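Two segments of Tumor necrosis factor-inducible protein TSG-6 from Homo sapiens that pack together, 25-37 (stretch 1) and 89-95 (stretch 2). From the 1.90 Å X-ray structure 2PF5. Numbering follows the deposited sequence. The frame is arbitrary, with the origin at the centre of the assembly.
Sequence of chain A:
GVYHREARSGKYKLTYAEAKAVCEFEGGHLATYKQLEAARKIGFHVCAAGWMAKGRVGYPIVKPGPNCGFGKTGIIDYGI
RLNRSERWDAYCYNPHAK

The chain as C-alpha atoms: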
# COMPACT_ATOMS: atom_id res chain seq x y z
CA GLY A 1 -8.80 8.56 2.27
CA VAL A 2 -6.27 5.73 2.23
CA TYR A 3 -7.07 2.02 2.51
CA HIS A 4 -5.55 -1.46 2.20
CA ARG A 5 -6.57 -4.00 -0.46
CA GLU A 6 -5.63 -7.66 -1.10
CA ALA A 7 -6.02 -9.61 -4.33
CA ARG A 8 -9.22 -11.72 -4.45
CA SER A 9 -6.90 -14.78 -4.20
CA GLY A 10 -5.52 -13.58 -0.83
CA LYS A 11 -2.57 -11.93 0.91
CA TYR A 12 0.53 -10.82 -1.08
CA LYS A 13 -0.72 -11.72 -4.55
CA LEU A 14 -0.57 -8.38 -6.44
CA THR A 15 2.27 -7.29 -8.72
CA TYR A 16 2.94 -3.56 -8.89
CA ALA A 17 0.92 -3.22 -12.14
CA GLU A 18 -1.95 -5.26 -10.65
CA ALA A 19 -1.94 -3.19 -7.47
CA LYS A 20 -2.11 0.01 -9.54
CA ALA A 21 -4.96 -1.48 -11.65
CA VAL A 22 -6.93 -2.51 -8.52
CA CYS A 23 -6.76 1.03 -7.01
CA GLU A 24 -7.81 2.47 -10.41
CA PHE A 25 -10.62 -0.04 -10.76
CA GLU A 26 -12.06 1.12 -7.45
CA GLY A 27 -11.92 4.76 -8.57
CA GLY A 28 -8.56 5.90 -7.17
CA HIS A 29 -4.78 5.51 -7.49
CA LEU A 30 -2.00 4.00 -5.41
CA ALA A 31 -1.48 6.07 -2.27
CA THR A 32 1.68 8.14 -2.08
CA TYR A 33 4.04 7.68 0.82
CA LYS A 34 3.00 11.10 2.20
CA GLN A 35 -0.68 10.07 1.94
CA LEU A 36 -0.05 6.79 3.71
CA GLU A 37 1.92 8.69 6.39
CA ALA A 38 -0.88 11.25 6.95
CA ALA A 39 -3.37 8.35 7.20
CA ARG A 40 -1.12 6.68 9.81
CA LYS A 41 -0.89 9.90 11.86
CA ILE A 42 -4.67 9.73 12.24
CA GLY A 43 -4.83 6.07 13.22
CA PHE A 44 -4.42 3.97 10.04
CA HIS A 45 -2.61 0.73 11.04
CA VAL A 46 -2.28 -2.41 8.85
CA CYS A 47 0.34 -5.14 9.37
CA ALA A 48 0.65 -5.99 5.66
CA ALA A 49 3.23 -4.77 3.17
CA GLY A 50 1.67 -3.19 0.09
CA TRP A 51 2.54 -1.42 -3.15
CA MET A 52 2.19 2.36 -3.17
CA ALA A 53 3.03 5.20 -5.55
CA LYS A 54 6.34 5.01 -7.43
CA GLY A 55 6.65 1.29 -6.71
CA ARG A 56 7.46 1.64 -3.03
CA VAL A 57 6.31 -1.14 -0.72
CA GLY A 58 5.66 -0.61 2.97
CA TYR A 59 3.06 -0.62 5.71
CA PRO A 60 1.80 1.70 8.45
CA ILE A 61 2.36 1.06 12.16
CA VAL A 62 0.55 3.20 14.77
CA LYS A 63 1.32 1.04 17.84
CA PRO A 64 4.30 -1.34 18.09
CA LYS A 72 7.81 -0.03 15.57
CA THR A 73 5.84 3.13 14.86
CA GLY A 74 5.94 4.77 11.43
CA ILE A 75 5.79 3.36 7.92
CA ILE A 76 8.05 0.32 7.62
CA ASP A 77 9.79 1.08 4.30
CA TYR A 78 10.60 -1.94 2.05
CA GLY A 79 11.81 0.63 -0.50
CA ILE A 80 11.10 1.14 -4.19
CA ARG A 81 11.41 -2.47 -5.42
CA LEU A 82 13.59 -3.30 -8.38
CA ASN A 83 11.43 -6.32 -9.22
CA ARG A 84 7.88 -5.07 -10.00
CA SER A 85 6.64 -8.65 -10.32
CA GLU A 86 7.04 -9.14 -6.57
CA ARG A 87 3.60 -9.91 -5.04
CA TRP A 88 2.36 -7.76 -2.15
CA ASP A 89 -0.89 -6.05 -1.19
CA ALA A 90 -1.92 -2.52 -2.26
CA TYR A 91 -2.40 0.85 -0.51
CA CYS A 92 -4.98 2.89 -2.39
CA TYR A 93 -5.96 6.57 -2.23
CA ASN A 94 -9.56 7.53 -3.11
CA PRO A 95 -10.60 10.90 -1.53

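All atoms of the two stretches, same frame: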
# COMPACT_ATOMS: atom_id res chain seq x y z
N PHE A 25 -9.34 0.62 -10.55
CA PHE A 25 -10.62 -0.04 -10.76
C PHE A 25 -11.64 0.46 -9.74
O PHE A 25 -12.84 0.58 -10.05
CB PHE A 25 -10.44 -1.56 -10.64
CG PHE A 25 -11.72 -2.34 -10.79
CD1 PHE A 25 -12.46 -2.29 -11.96
CD2 PHE A 25 -12.12 -3.19 -9.77
CE1 PHE A 25 -13.64 -3.04 -12.10
CE2 PHE A 25 -13.29 -3.96 -9.91
CZ PHE A 25 -14.05 -3.87 -11.06
N GLU A 26 -11.16 0.74 -8.54
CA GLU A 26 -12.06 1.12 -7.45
C GLU A 26 -12.25 2.63 -7.39
O GLU A 26 -12.92 3.14 -6.47
CB GLU A 26 -11.55 0.58 -6.10
CG GLU A 26 -11.75 -0.96 -6.03
CD GLU A 26 -11.46 -1.59 -4.65
OE1 GLU A 26 -11.04 -0.88 -3.72
OE2 GLU A 26 -11.70 -2.82 -4.52
N GLY A 27 -11.69 3.33 -8.38
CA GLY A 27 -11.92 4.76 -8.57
C GLY A 27 -10.80 5.69 -8.13
O GLY A 27 -10.94 6.91 -8.21
N GLY A 28 -9.68 5.13 -7.69
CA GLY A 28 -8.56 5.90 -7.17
C GLY A 28 -7.24 5.63 -7.85
O GLY A 28 -7.19 5.42 -9.08
N HIS A 29 -6.17 5.71 -7.06
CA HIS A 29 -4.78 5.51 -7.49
C HIS A 29 -4.05 4.91 -6.33
O HIS A 29 -4.60 4.88 -5.22
CB HIS A 29 -4.14 6.86 -7.90
CG HIS A 29 -4.92 7.59 -8.94
ND1 HIS A 29 -4.88 7.26 -10.29
CD2 HIS A 29 -5.82 8.60 -8.83
CE1 HIS A 29 -5.71 8.04 -10.95
NE2 HIS A 29 -6.30 8.86 -10.09
N LEU A 30 -2.82 4.42 -6.54
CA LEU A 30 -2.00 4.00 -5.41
C LEU A 30 -1.74 5.22 -4.53
O LEU A 30 -1.49 6.36 -5.04
CB LEU A 30 -0.67 3.42 -5.86
CG LEU A 30 -0.79 2.03 -6.53
CD1 LEU A 30 0.52 1.77 -7.31
CD2 LEU A 30 -1.10 0.89 -5.53
N ALA A 31 -1.78 4.98 -3.24
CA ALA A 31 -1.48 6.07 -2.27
C ALA A 31 -0.00 6.46 -2.41
O ALA A 31 0.88 5.59 -2.65
CB ALA A 31 -1.80 5.61 -0.86
N THR A 32 0.30 7.74 -2.26
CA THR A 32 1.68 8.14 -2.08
C THR A 32 2.17 7.83 -0.67
O THR A 32 1.37 7.63 0.28
CB THR A 32 1.89 9.62 -2.38
OG1 THR A 32 1.30 10.40 -1.32
CG2 THR A 32 1.27 10.04 -3.74
N TYR A 33 3.48 7.79 -0.50
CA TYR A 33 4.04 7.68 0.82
C TYR A 33 3.51 8.78 1.76
O TYR A 33 3.18 8.50 2.90
CB TYR A 33 5.56 7.80 0.79
CG TYR A 33 6.19 7.62 2.16
CD1 TYR A 33 6.60 6.34 2.60
CD2 TYR A 33 6.38 8.72 3.01
CE1 TYR A 33 7.17 6.17 3.84
CE2 TYR A 33 6.94 8.57 4.28
CZ TYR A 33 7.32 7.29 4.69
OH TYR A 33 7.93 7.15 5.91
N LYS A 34 3.46 10.02 1.30
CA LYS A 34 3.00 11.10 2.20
C LYS A 34 1.53 10.93 2.60
O LYS A 34 1.16 11.27 3.72
CB LYS A 34 3.23 12.45 1.56
CG LYS A 34 4.70 12.86 1.60
CD LYS A 34 4.89 14.04 0.69
CE LYS A 34 6.25 14.67 0.87
NZ LYS A 34 6.52 15.50 -0.34
N GLN A 35 0.72 10.38 1.68
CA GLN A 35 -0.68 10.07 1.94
C GLN A 35 -0.82 8.96 2.97
O GLN A 35 -1.60 9.08 3.92
CB GLN A 35 -1.46 9.76 0.66
CG GLN A 35 -1.78 11.04 -0.15
CD GLN A 35 -2.10 10.76 -1.63
OE1 GLN A 35 -2.06 9.60 -2.09
NE2 GLN A 35 -2.38 11.81 -2.37
N LEU A 36 -0.07 7.88 2.77
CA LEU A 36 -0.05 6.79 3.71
C LEU A 36 0.41 7.28 5.09
O LEU A 36 -0.18 6.88 6.12
CB LEU A 36 0.86 5.62 3.19
CG LEU A 36 0.87 4.34 4.04
CD1 LEU A 36 -0.55 3.69 4.15
CD2 LEU A 36 1.92 3.31 3.48
N GLU A 37 1.43 8.14 5.12
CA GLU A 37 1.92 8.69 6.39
C GLU A 37 0.88 9.55 7.14
O GLU A 37 0.72 9.44 8.38
CB GLU A 37 3.26 9.42 6.23
CG GLU A 37 3.68 10.20 7.53
CD GLU A 37 3.96 9.27 8.74
OE1 GLU A 37 4.05 8.04 8.55
OE2 GLU A 37 4.09 9.78 9.88
N ASP A 89 0.46 -6.58 -1.14
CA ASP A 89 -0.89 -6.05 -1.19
C ASP A 89 -0.84 -4.68 -1.88
O ASP A 89 0.12 -4.36 -2.60
CB ASP A 89 -1.47 -6.01 0.24
CG ASP A 89 -1.79 -7.40 0.78
OD1 ASP A 89 -1.92 -8.38 0.00
OD2 ASP A 89 -1.91 -7.51 2.02
N ALA A 90 -1.86 -3.84 -1.65
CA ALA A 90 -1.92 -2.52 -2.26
C ALA A 90 -2.43 -1.51 -1.22
O ALA A 90 -3.30 -1.83 -0.42
CB ALA A 90 -2.86 -2.53 -3.46
N TYR A 91 -1.87 -0.31 -1.25
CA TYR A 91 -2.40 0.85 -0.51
C TYR A 91 -2.95 1.83 -1.52
O TYR A 91 -2.21 2.35 -2.37
CB TYR A 91 -1.33 1.49 0.41
CG TYR A 91 -1.15 0.63 1.60
CD1 TYR A 91 -0.07 -0.26 1.67
CD2 TYR A 91 -2.11 0.61 2.64
CE1 TYR A 91 0.09 -1.12 2.76
CE2 TYR A 91 -1.97 -0.26 3.73
CZ TYR A 91 -0.86 -1.12 3.78
OH TYR A 91 -0.69 -1.99 4.83
N CYS A 92 -4.27 2.03 -1.47
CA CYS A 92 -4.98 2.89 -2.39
C CYS A 92 -5.35 4.24 -1.74
O CYS A 92 -5.61 4.33 -0.54
CB CYS A 92 -6.29 2.25 -2.81
SG CYS A 92 -6.18 0.66 -3.67
N TYR A 93 -5.42 5.25 -2.60
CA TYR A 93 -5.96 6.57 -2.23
C TYR A 93 -7.19 6.90 -3.09
O TYR A 93 -7.11 6.94 -4.32
CB TYR A 93 -4.89 7.65 -2.37
CG TYR A 93 -5.45 9.02 -2.00
CD1 TYR A 93 -5.94 9.26 -0.71
CD2 TYR A 93 -5.50 10.05 -2.92
CE1 TYR A 93 -6.49 10.51 -0.36
CE2 TYR A 93 -6.04 11.34 -2.58
CZ TYR A 93 -6.50 11.53 -1.27
OH TYR A 93 -7.05 12.74 -0.89
N ASN A 94 -8.33 7.10 -2.43
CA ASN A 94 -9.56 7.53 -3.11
C ASN A 94 -10.24 8.56 -2.21
O ASN A 94 -10.96 8.16 -1.31
CB ASN A 94 -10.49 6.33 -3.31
CG ASN A 94 -11.60 6.59 -4.30
OD1 ASN A 94 -12.18 7.68 -4.35
ND2 ASN A 94 -11.93 5.58 -5.08
N PRO A 95 -10.03 9.87 -2.45
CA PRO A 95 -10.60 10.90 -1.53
C PRO A 95 -12.12 11.12 -1.63
O PRO A 95 -12.74 10.70 -2.62
CB PRO A 95 -9.88 12.17 -1.97
CG PRO A 95 -9.66 11.97 -3.44
CD PRO A 95 -9.28 10.48 -3.56

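The two segments, whose touching residues are at least 55 positions apart in sequence, join through a short antiparallel β pairing that is extended by side-chain packing from the following helix; together they bury 553 Å². Stretch 1 begins at the end of a helix, where Gly-27 adopts a positive phi (104°) in a Schellman motif, a conformation that strongly favours glycine. Here the Asn-94 side chain (chi1 t) reaches back to the turn, its ND2 lying 3.0 Å from Glu-26 O, although the angle is too poor for a hydrogen bond. Gly-28 is buried against the partner strand, its CA making a CA-H...O contact of 3.4 Å with Tyr-93 O. A β-carbon at Gly-28 would fall 2.3 Å from Tyr-93 O, so the absence of a side chain permits the close approach.

His-29 and Tyr-93 form the hydrogen-bonded pair, with His-29 N donating to Tyr-93 O (3.1 Å) and Tyr-93 N to His-29 O (2.8 Å, nearly linear). Their side chains project from the same face of the sheet. At the next pair, Leu-30 and Cys-92 approach to 4.4 Å between CA atoms while their side chains diverge; the end of Leu-30 nevertheless bends back, bringing CD2 4.4 Å from Ala-90 CB. Ala-31 N then donates to Tyr-91 O (2.8 Å), and its small methyl fits near both tyrosines, with Ala-31 CB 4.3 Å from Tyr-91 CB and 4.0 Å from Tyr-93 CB.

Thr-32 caps the ensuing helix: its OG1 accepts from Gln-35 N (3.1 Å), while Thr-32 N donates to Gln-35 OE1 (3.0 Å). This reciprocal pairing anchors the amide of Gln-35, whose NE2 lies over one face of the Tyr-93 ring. One residue later, buried Leu-36 directs CD1 obliquely onto the Tyr-91 ring, 3.8 Å from Tyr-91 CD2, in an off-centre CH-π contact.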